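Local atomic coordinates of Er-derived vesicles protein ERV41 (Saccharomyces cerevisiae, PDB entry 3ZLC), a protein that is a constituent of COPII-coated vesicles, required for efficient transport of a subset of secretory proteins to the Golgi, and facilitates retrograde transport to the endoplasmic reticulum. Residues V196-K201 against V207-Y212; F161-F166 against F236-E241; A147-L152 against E184-Y189; M44-V49 against E131-A136. All blocks are in the same frame, centred on the assembly; numbering follows the deposited sequence.

In the fold
All four contacts lie in the lumenal part of Erv41p, whose framework is two mixed beta sheets, and all reach the larger one. Along the chain contact 4 closes first; contacts 3 and 2 then cross, and contact 1 is nested inside the loop closed by contact 2. Contacts 1 and 3 use the two ends of strand 188-200, their centres about 36 Å apart on opposite sides of the chain's centre. Contact 2, which joins the two sheets, has its centre about 10 Å from that of contact 1 and 16 Å from that of contact 4, and touches both. Contact 3 meets contact 4 through Leu152 and Ala136. Distant segments and one local hairpin thus tie the part together.

Contact 1 (V196-K201 against V207-Y212); sequences VPTLFK and VDTNQY
Thr209 lays its side chain across that of Thr198 at about a right angle and reaches the edge of the Phe200 ring, its OG1 standing 3.8 Å from Phe200 CD2 and near the ring plane. With chi1 at 48°, Thr209 OG1 lies between its own backbone N and carbonyl carbon, and from there it donates to Thr198 O over a short 2.5 Å, arriving from above the carbonyl plane. A water donates to the same hydroxyl and accepts from Phe200 N. On this face Gln211 brings OE1 to 3.4 Å from the methyl CG2 of Thr198, and a second water joins Gln211 OE1 to Thr198 OG1. On the other face Asn210 OD1 rests 3.3 Å from Pro197 CA while bonded to Arg127. The main chains pair as an antiparallel hairpin of strands 188-200 and 209-219: Val196 N gives a nearly straight bond to Gln211 O at 2.7 Å, Gln211 N answers to Val196 O at 2.9 Å, and Thr198 N reaches Thr209 O at 2.8 Å. The short strand axes run at 134° to each other. Toward the connecting loop the Thr209 hydroxyl and bound waters add to the backbone bonds, consistent with strands splaying apart there.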
# COMPACT_ATOMS: atom_id res chain seq x y z
N VAL A 196 5.54 14.26 -4.10
CA VAL A 196 5.79 15.69 -4.23
C VAL A 196 5.26 16.39 -3.01
O VAL A 196 4.07 16.25 -2.69
CB VAL A 196 5.05 16.26 -5.45
CG1 VAL A 196 5.37 17.76 -5.63
CG2 VAL A 196 5.43 15.51 -6.68
N PRO A 197 6.12 17.14 -2.28
CA PRO A 197 5.62 17.88 -1.12
C PRO A 197 4.88 19.12 -1.61
O PRO A 197 5.28 19.73 -2.60
CB PRO A 197 6.91 18.29 -0.38
CG PRO A 197 7.93 18.46 -1.50
CD PRO A 197 7.58 17.34 -2.48
N THR A 198 3.81 19.49 -0.92
CA THR A 198 3.05 20.66 -1.37
C THR A 198 2.83 21.65 -0.24
O THR A 198 2.73 21.28 0.93
CB THR A 198 1.69 20.24 -1.93
OG1 THR A 198 1.01 19.42 -0.97
CG2 THR A 198 1.88 19.47 -3.23
N LEU A 199 2.77 22.92 -0.58
CA LEU A 199 2.42 23.93 0.40
C LEU A 199 1.09 24.54 -0.00
O LEU A 199 1.01 25.26 -1.00
CB LEU A 199 3.52 24.99 0.53
CG LEU A 199 3.17 26.24 1.37
CD1 LEU A 199 2.45 25.86 2.64
CD2 LEU A 199 4.42 27.04 1.71
N PHE A 200 0.04 24.23 0.75
CA PHE A 200 -1.25 24.87 0.52
C PHE A 200 -1.32 26.03 1.49
O PHE A 200 -1.45 25.82 2.70
CB PHE A 200 -2.42 23.93 0.81
CG PHE A 200 -2.50 22.75 -0.12
CD1 PHE A 200 -3.14 22.87 -1.35
CD2 PHE A 200 -1.95 21.53 0.24
CE1 PHE A 200 -3.22 21.77 -2.21
CE2 PHE A 200 -2.03 20.43 -0.62
CZ PHE A 200 -2.66 20.56 -1.85
N LYS A 201 -1.26 27.26 0.98
CA LYS A 201 -1.31 28.42 1.87
C LYS A 201 -2.61 28.49 2.68
O LYS A 201 -2.65 29.13 3.73
CB LYS A 201 -1.07 29.71 1.07
CG LYS A 201 0.38 29.90 0.64
CD LYS A 201 0.56 31.16 -0.19
CE LYS A 201 2.02 31.34 -0.58
NZ LYS A 201 2.20 32.45 -1.56
N VAL A 207 1.77 21.83 8.15
CA VAL A 207 1.17 20.53 7.82
C VAL A 207 2.00 19.85 6.73
O VAL A 207 2.33 20.46 5.72
CB VAL A 207 -0.33 20.67 7.42
CG1 VAL A 207 -0.48 21.54 6.20
CG2 VAL A 207 -0.96 19.31 7.19
N ASP A 208 2.33 18.58 6.96
CA ASP A 208 3.16 17.82 6.03
C ASP A 208 2.33 17.23 4.88
O ASP A 208 2.04 16.03 4.86
CB ASP A 208 3.91 16.70 6.79
CG ASP A 208 4.97 16.01 5.94
OD1 ASP A 208 5.23 16.48 4.81
OD2 ASP A 208 5.54 15.00 6.40
N THR A 209 1.95 18.07 3.92
CA THR A 209 1.12 17.64 2.79
C THR A 209 1.95 17.18 1.60
O THR A 209 2.91 17.85 1.20
CB THR A 209 0.18 18.78 2.34
OG1 THR A 209 0.93 20.00 2.19
CG2 THR A 209 -0.91 18.99 3.37
N ASN A 210 1.56 16.04 1.04
CA ASN A 210 2.26 15.47 -0.11
C ASN A 210 1.24 14.84 -1.03
O ASN A 210 0.20 14.34 -0.58
CB ASN A 210 3.23 14.37 0.32
CG ASN A 210 4.26 14.85 1.31
OD1 ASN A 210 5.37 15.24 0.92
ND2 ASN A 210 3.92 14.83 2.59
N GLN A 211 1.56 14.82 -2.32
CA GLN A 211 0.79 14.05 -3.27
C GLN A 211 1.75 13.18 -4.08
O GLN A 211 2.96 13.46 -4.13
CB GLN A 211 -0.01 15.00 -4.18
CG GLN A 211 0.85 16.00 -4.98
CD GLN A 211 -0.01 17.11 -5.57
OE1 GLN A 211 -0.65 17.86 -4.83
NE2 GLN A 211 -0.05 17.20 -6.90
N TYR A 212 1.24 12.12 -4.69
CA TYR A 212 2.12 11.27 -5.47
C TYR A 212 1.49 10.80 -6.76
O TYR A 212 0.25 10.78 -6.91
CB TYR A 212 2.65 10.07 -4.65
CG TYR A 212 1.61 9.05 -4.22
CD1 TYR A 212 0.84 9.24 -3.08
CD2 TYR A 212 1.45 7.85 -4.94
CE1 TYR A 212 -0.09 8.28 -2.66
CE2 TYR A 212 0.52 6.89 -4.53
CZ TYR A 212 -0.23 7.11 -3.40
OH TYR A 212 -1.15 6.16 -3.02
O HOH W 1 -0.67 17.78 -2.23
O HOH W 2 3.91 21.41 3.64
O HOH W 3 0.20 22.65 3.00

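Contact 2 (F161-F166 against F236-E241); sequences FSFGDF and FKYNFE
Phe161 and Phe236 stack face to face with an offset, ring centroids 4.1 Å apart and planes only 18° from parallel. CD2 of Phe236 sits over the centre of the Phe161 ring, whereas Phe161 CE1 lies over the Phe236 ring nearer its rim, and the closest atoms are Phe161 CZ and Phe236 CD2 at 3.5 Å. The two side chains slide past each other from opposing strands; CG of Phe161 is anti to the backbone N (chi1 -170°), which carries the ring across to its mate. Phe163, two residues on and with as much surface buried here as Phe161, meets two partners. Its CZ touches Tyr238 CB at 3.8 Å, and its CD2 approaches Phe240 CE1 at 4.0 Å, those two rings being perpendicular but set obliquely. All of this is apolar packing between strands whose short axes stay 10.9 Å apart and run within 22° of each other, the spacing of two sheets packed face to face. Strand 156-163 belongs to the six-stranded sheet and strand 233-240 to the eight-stranded one. Ile22 and Ile26 of strand 19-28 adjoin the stack, Tyr191 of strand 188-200 meets the Phe236 ring, and Tyr212 of strand 209-219 packs edge-to-face with Phe163.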
# COMPACT_ATOMS: atom_id res chain seq x y z
N PHE A 161 -3.16 4.57 1.01
CA PHE A 161 -1.70 4.59 0.97
C PHE A 161 -1.30 6.03 0.69
O PHE A 161 -1.51 6.54 -0.41
CB PHE A 161 -1.15 3.67 -0.12
CG PHE A 161 0.33 3.49 -0.03
CD1 PHE A 161 0.87 2.68 0.96
CD2 PHE A 161 1.18 4.15 -0.91
CE1 PHE A 161 2.24 2.51 1.07
CE2 PHE A 161 2.55 3.99 -0.80
CZ PHE A 161 3.08 3.17 0.19
N SER A 162 -0.76 6.71 1.70
CA SER A 162 -0.50 8.15 1.60
C SER A 162 0.79 8.48 2.34
O SER A 162 1.30 7.64 3.12
CB SER A 162 -1.67 8.96 2.18
OG SER A 162 -1.81 8.70 3.57
N PHE A 163 1.30 9.68 2.10
CA PHE A 163 2.54 10.17 2.70
C PHE A 163 2.24 11.46 3.42
O PHE A 163 1.69 12.41 2.82
CB PHE A 163 3.57 10.49 1.61
CG PHE A 163 4.01 9.28 0.83
CD1 PHE A 163 3.27 8.84 -0.25
CD2 PHE A 163 5.14 8.57 1.22
CE1 PHE A 163 3.67 7.71 -0.97
CE2 PHE A 163 5.55 7.43 0.50
CZ PHE A 163 4.81 7.01 -0.59
N GLY A 164 2.59 11.51 4.70
CA GLY A 164 2.46 12.75 5.46
C GLY A 164 1.11 12.90 6.14
O GLY A 164 0.47 11.91 6.52
N ASP A 165 0.68 14.15 6.33
CA ASP A 165 -0.58 14.43 7.01
C ASP A 165 -1.76 14.40 6.03
O ASP A 165 -1.68 14.95 4.93
CB ASP A 165 -0.51 15.81 7.65
CG ASP A 165 0.53 15.88 8.76
OD1 ASP A 165 0.73 14.86 9.44
OD2 ASP A 165 1.15 16.95 8.94
N PHE A 166 -2.87 13.79 6.42
CA PHE A 166 -4.02 13.79 5.54
C PHE A 166 -4.53 15.22 5.41
O PHE A 166 -4.36 16.04 6.32
CB PHE A 166 -5.11 12.84 6.05
CG PHE A 166 -5.73 11.99 4.96
CD1 PHE A 166 -5.00 10.97 4.34
CD2 PHE A 166 -7.04 12.22 4.55
CE1 PHE A 166 -5.56 10.19 3.33
CE2 PHE A 166 -7.62 11.43 3.55
CZ PHE A 166 -6.88 10.42 2.93
N PHE A 236 5.95 -1.44 -2.31
CA PHE A 236 5.73 -0.02 -2.58
C PHE A 236 7.09 0.67 -2.63
O PHE A 236 7.73 0.84 -1.59
CB PHE A 236 4.91 0.61 -1.47
CG PHE A 236 3.52 0.02 -1.33
CD1 PHE A 236 3.29 -1.07 -0.51
CD2 PHE A 236 2.43 0.58 -2.01
CE1 PHE A 236 1.99 -1.62 -0.36
CE2 PHE A 236 1.14 0.05 -1.88
CZ PHE A 236 0.92 -1.05 -1.05
N LYS A 237 7.55 1.02 -3.82
CA LYS A 237 8.80 1.77 -3.93
C LYS A 237 8.46 3.24 -3.89
O LYS A 237 7.45 3.68 -4.47
CB LYS A 237 9.54 1.42 -5.22
CG LYS A 237 9.89 -0.05 -5.34
CD LYS A 237 11.37 -0.24 -5.68
CE LYS A 237 11.70 -1.71 -5.87
NZ LYS A 237 13.15 -1.94 -6.17
N TYR A 238 9.26 4.02 -3.18
CA TYR A 238 8.97 5.45 -3.12
C TYR A 238 10.22 6.29 -3.27
O TYR A 238 11.31 5.91 -2.83
CB TYR A 238 8.21 5.80 -1.83
CG TYR A 238 8.83 5.21 -0.57
CD1 TYR A 238 9.87 5.86 0.07
CD2 TYR A 238 8.36 4.02 -0.03
CE1 TYR A 238 10.44 5.34 1.22
CE2 TYR A 238 8.93 3.48 1.14
CZ TYR A 238 9.97 4.16 1.75
OH TYR A 238 10.58 3.67 2.90
N ASN A 239 10.07 7.43 -3.93
CA ASN A 239 11.12 8.43 -3.97
C ASN A 239 10.48 9.80 -3.85
O ASN A 239 9.28 9.96 -4.11
CB ASN A 239 11.94 8.33 -5.25
CG ASN A 239 13.34 8.85 -5.06
OD1 ASN A 239 13.61 9.62 -4.12
ND2 ASN A 239 14.26 8.43 -5.93
N PHE A 240 11.28 10.79 -3.46
CA PHE A 240 10.74 12.11 -3.16
C PHE A 240 11.35 13.13 -4.10
O PHE A 240 12.57 13.26 -4.20
CB PHE A 240 11.02 12.45 -1.68
CG PHE A 240 10.43 11.43 -0.73
CD1 PHE A 240 9.12 11.55 -0.30
CD2 PHE A 240 11.18 10.33 -0.32
CE1 PHE A 240 8.56 10.59 0.56
CE2 PHE A 240 10.63 9.36 0.53
CZ PHE A 240 9.32 9.49 0.97
N GLU A 241 10.48 13.84 -4.81
CA GLU A 241 10.94 14.80 -5.81
C GLU A 241 11.56 16.01 -5.15
O GLU A 241 11.09 16.45 -4.10
CB GLU A 241 9.76 15.22 -6.69
CG GLU A 241 9.08 14.02 -7.36
CD GLU A 241 8.10 14.43 -8.44
OE1 GLU A 241 8.03 15.65 -8.69
OE2 GLU A 241 7.43 13.55 -9.03

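Contact 3 (A147-L152 against E184-Y189); sequences APLEEL and EPLTTY
Two short turns face each other here. Residues 149-151 form a 3-10 segment, with Glu151 N bonded to Pro148 O and Leu152 N to Leu149 O, each at 2.8 Å, while Glu184 to Thr187 make a type I beta turn. The hydroxyl of Thr187 donates back to Glu184 O at 2.9 Å, probably helping to hold a turn whose own backbone bond is weak. The nearest CA atoms across the gap are those of Leu152 and Leu186, 6.7 Å apart. At the third position of the turn, Leu186 has CG anti to the carbonyl carbon (chi1 -64°), which sends both methyls across: CD1 meets Leu149 CD2 at 3.8 Å, and CD2 lies 3.6 Å from Leu152 CB. It crosses both leucines at about a right angle. The contact joins the loop between strands 130-136 and 156-163 to the turn that leads into strand 188-200 of the larger sheet. Cutting Leu186 back to an alanine here would probably open a gap between the turns and leave Leu149 and Leu152 without the methyls that touch them. Pro185 adds its CB, 3.7 Å from Leu152 O. Leu186 also touches Tyr221 of helix 221-224.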
# COMPACT_ATOMS: atom_id res chain seq x y z
N ALA A 147 6.22 -20.20 4.16
CA ALA A 147 4.76 -20.41 4.07
C ALA A 147 4.39 -21.34 2.92
O ALA A 147 4.89 -21.17 1.80
CB ALA A 147 4.04 -19.09 3.91
N PRO A 148 3.51 -22.33 3.19
CA PRO A 148 3.06 -23.24 2.13
C PRO A 148 2.40 -22.38 1.06
O PRO A 148 1.56 -21.55 1.41
CB PRO A 148 2.01 -24.11 2.82
CG PRO A 148 2.22 -23.93 4.29
CD PRO A 148 2.76 -22.54 4.44
N LEU A 149 2.81 -22.54 -0.20
CA LEU A 149 2.32 -21.69 -1.28
C LEU A 149 0.79 -21.62 -1.28
O LEU A 149 0.21 -20.56 -1.50
CB LEU A 149 2.86 -22.18 -2.63
CG LEU A 149 4.38 -22.10 -2.76
CD1 LEU A 149 4.86 -22.58 -4.13
CD2 LEU A 149 4.85 -20.68 -2.49
N GLU A 150 0.17 -22.77 -0.99
CA GLU A 150 -1.29 -22.90 -0.90
C GLU A 150 -1.91 -21.77 -0.07
O GLU A 150 -2.96 -21.22 -0.42
CB GLU A 150 -1.61 -24.26 -0.27
CG GLU A 150 -3.09 -24.58 -0.09
CD GLU A 150 -3.31 -25.96 0.52
OE1 GLU A 150 -2.33 -26.73 0.64
OE2 GLU A 150 -4.47 -26.28 0.87
N GLU A 151 -1.22 -21.40 1.00
CA GLU A 151 -1.70 -20.41 1.95
C GLU A 151 -1.49 -18.98 1.50
O GLU A 151 -2.15 -18.07 2.02
CB GLU A 151 -1.00 -20.59 3.30
CG GLU A 151 -1.20 -21.96 3.88
CD GLU A 151 -2.63 -22.41 3.72
OE1 GLU A 151 -3.53 -21.66 4.14
OE2 GLU A 151 -2.85 -23.52 3.17
N LEU A 152 -0.57 -18.80 0.56
CA LEU A 152 -0.13 -17.47 0.14
C LEU A 152 -0.94 -16.95 -1.04
O LEU A 152 -1.00 -17.59 -2.09
CB LEU A 152 1.33 -17.49 -0.30
CG LEU A 152 2.42 -17.71 0.73
CD1 LEU A 152 3.74 -17.28 0.12
CD2 LEU A 152 2.11 -16.90 1.97
N GLU A 184 -3.68 -16.47 -10.40
CA GLU A 184 -2.29 -16.16 -10.08
C GLU A 184 -2.15 -15.60 -8.66
O GLU A 184 -1.86 -14.42 -8.49
CB GLU A 184 -1.70 -15.17 -11.10
CG GLU A 184 -1.74 -15.63 -12.57
CD GLU A 184 -0.87 -16.85 -12.84
OE1 GLU A 184 0.08 -17.09 -12.07
OE2 GLU A 184 -1.15 -17.56 -13.83
N PRO A 185 -2.33 -16.46 -7.64
CA PRO A 185 -2.22 -16.01 -6.24
C PRO A 185 -0.83 -15.51 -5.86
O PRO A 185 -0.73 -14.64 -4.99
CB PRO A 185 -2.53 -17.29 -5.43
CG PRO A 185 -2.30 -18.45 -6.38
CD PRO A 185 -2.69 -17.89 -7.74
N LEU A 186 0.22 -16.05 -6.47
CA LEU A 186 1.59 -15.70 -6.08
C LEU A 186 2.19 -14.59 -6.94
O LEU A 186 3.41 -14.45 -7.06
CB LEU A 186 2.47 -16.94 -6.13
CG LEU A 186 2.03 -17.99 -5.11
CD1 LEU A 186 2.77 -19.31 -5.30
CD2 LEU A 186 2.30 -17.42 -3.74
N THR A 187 1.31 -13.80 -7.54
CA THR A 187 1.74 -12.64 -8.31
C THR A 187 2.43 -11.62 -7.39
O THR A 187 2.00 -11.39 -6.26
CB THR A 187 0.55 -12.02 -9.04
OG1 THR A 187 0.12 -12.95 -10.04
CG2 THR A 187 0.93 -10.68 -9.71
N THR A 188 3.52 -11.04 -7.89
CA THR A 188 4.21 -9.96 -7.20
C THR A 188 3.75 -8.63 -7.78
O THR A 188 3.80 -8.43 -9.00
CB THR A 188 5.72 -10.09 -7.41
OG1 THR A 188 6.21 -11.19 -6.63
CG2 THR A 188 6.44 -8.80 -7.01
N TYR A 189 3.32 -7.73 -6.91
CA TYR A 189 2.87 -6.42 -7.33
C TYR A 189 3.86 -5.36 -6.84
O TYR A 189 4.23 -5.34 -5.66
CB TYR A 189 1.48 -6.14 -6.74
CG TYR A 189 0.42 -7.16 -7.15
CD1 TYR A 189 0.21 -8.31 -6.40
CD2 TYR A 189 -0.38 -6.94 -8.27
CE1 TYR A 189 -0.77 -9.23 -6.77
CE2 TYR A 189 -1.36 -7.85 -8.64
CZ TYR A 189 -1.54 -8.99 -7.88
OH TYR A 189 -2.51 -9.90 -8.26

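Contact 4 (M44-V49 against E131-A136); sequences MDRKLV and ELQITA
Bends at chi2 (-134°) and chi3 (-135°) turn the Arg46 chain so that one face of its guanidinium comes under the amide oxygen of Gln133, whose own chain runs extended beyond CG. The two side chains cross at about a right angle, their flat ends 52° from coplanar. Gln133 OE1 lies over that face of the guanidinium, 3.2 Å above its plane and offset toward the rim; it is 3.4 Å from Arg46 CD and equally far from Arg46 NE, where the angle is too poor for a hydrogen bond. NH1 of Arg46 stands 3.5 Å from Gln133 NE2. The contact reaches across a strand of the larger sheet: strand 35-41 pairs antiparallel with 47-48 on one side and with 130-136 on the other, through backbone bonds such as those of Val39 with Lys47 and Asn38 with Gln133. The amide is held by Glu131, two residues earlier on the same strand. Gln133 NE2 donates to Glu131 OE2 at 2.7 Å, the acceptor lying in the amide plane and being met from above the carboxylate plane. Putting an alanine here in place of Gln133 would probably leave Glu131 OE2 without this donor and one face of the Arg46 guanidinium without the amide packed on it. Glu131 OE1 is 5.7 Å from Arg46 NH1, an attraction likely to be modest, and it makes long, weak ion pairs with Arg40 and Lys237.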
# COMPACT_ATOMS: atom_id res chain seq x y z
N MET A 44 19.66 2.52 5.15
CA MET A 44 19.63 1.33 6.01
C MET A 44 19.27 0.00 5.34
O MET A 44 18.61 -0.05 4.30
CB MET A 44 18.74 1.56 7.24
CG MET A 44 17.42 2.27 6.97
SD MET A 44 16.12 1.82 8.14
CE MET A 44 15.19 0.69 7.13
N ASP A 45 19.72 -1.07 5.99
CA ASP A 45 19.33 -2.43 5.65
C ASP A 45 17.88 -2.63 6.07
O ASP A 45 17.32 -1.80 6.78
CB ASP A 45 20.24 -3.41 6.39
CG ASP A 45 20.42 -4.71 5.65
OD1 ASP A 45 20.73 -4.67 4.44
OD2 ASP A 45 20.24 -5.78 6.28
N ARG A 46 17.28 -3.74 5.64
CA ARG A 46 15.90 -4.07 6.00
C ARG A 46 15.61 -3.95 7.49
O ARG A 46 16.29 -4.56 8.32
CB ARG A 46 15.53 -5.47 5.53
CG ARG A 46 15.55 -5.62 4.03
CD ARG A 46 14.32 -6.36 3.52
NE ARG A 46 14.69 -7.38 2.54
CZ ARG A 46 15.16 -7.11 1.32
NH1 ARG A 46 15.31 -5.86 0.92
NH2 ARG A 46 15.47 -8.10 0.50
N LYS A 47 14.60 -3.15 7.81
CA LYS A 47 14.08 -3.05 9.17
C LYS A 47 12.67 -3.64 9.22
O LYS A 47 11.77 -3.20 8.48
CB LYS A 47 14.04 -1.58 9.62
CG LYS A 47 13.35 -1.36 10.96
CD LYS A 47 13.52 0.09 11.44
CE LYS A 47 12.70 1.07 10.61
NZ LYS A 47 12.99 2.50 10.97
N LEU A 48 12.49 -4.64 10.07
CA LEU A 48 11.18 -5.25 10.29
C LEU A 48 10.20 -4.24 10.90
O LEU A 48 10.49 -3.62 11.92
CB LEU A 48 11.28 -6.47 11.20
CG LEU A 48 11.36 -7.84 10.51
CD1 LEU A 48 11.58 -8.94 11.54
CD2 LEU A 48 10.09 -8.11 9.73
N VAL A 49 9.06 -4.06 10.25
CA VAL A 49 8.02 -3.22 10.81
C VAL A 49 7.13 -4.13 11.65
O VAL A 49 6.41 -4.98 11.13
CB VAL A 49 7.18 -2.53 9.73
CG1 VAL A 49 5.99 -1.85 10.38
CG2 VAL A 49 8.02 -1.53 8.98
N GLU A 131 11.73 1.57 0.19
CA GLU A 131 10.73 0.60 -0.25
C GLU A 131 10.05 -0.06 0.96
O GLU A 131 10.72 -0.39 1.94
CB GLU A 131 11.41 -0.42 -1.17
CG GLU A 131 10.68 -1.72 -1.41
CD GLU A 131 11.51 -2.67 -2.27
OE1 GLU A 131 12.63 -2.30 -2.67
OE2 GLU A 131 11.03 -3.79 -2.55
N LEU A 132 8.73 -0.19 0.90
CA LEU A 132 7.97 -0.93 1.91
C LEU A 132 7.55 -2.25 1.29
O LEU A 132 6.97 -2.26 0.20
CB LEU A 132 6.72 -0.14 2.28
CG LEU A 132 5.72 -0.82 3.20
CD1 LEU A 132 6.30 -0.93 4.58
CD2 LEU A 132 4.44 -0.02 3.22
N GLN A 133 7.83 -3.36 1.97
CA GLN A 133 7.63 -4.71 1.43
C GLN A 133 6.69 -5.54 2.30
O GLN A 133 6.91 -5.68 3.51
CB GLN A 133 8.99 -5.45 1.32
CG GLN A 133 10.10 -4.66 0.60
CD GLN A 133 11.41 -5.43 0.52
OE1 GLN A 133 11.71 -6.24 1.39
NE2 GLN A 133 12.18 -5.19 -0.54
N ILE A 134 5.65 -6.09 1.67
CA ILE A 134 4.80 -7.09 2.33
C ILE A 134 5.01 -8.45 1.65
O ILE A 134 4.61 -8.64 0.50
CB ILE A 134 3.32 -6.71 2.17
CG1 ILE A 134 3.06 -5.29 2.72
CG2 ILE A 134 2.41 -7.73 2.85
CD1 ILE A 134 1.64 -4.80 2.49
N THR A 135 5.65 -9.39 2.35
CA THR A 135 5.95 -10.71 1.80
C THR A 135 5.64 -11.83 2.80
O THR A 135 5.19 -11.58 3.93
CB THR A 135 7.44 -10.85 1.37
OG1 THR A 135 8.28 -10.81 2.53
CG2 THR A 135 7.85 -9.75 0.41
N ALA A 136 5.88 -13.07 2.38
CA ALA A 136 5.71 -14.22 3.29
C ALA A 136 6.89 -14.29 4.25
O ALA A 136 8.01 -13.92 3.87
CB ALA A 136 5.60 -15.49 2.51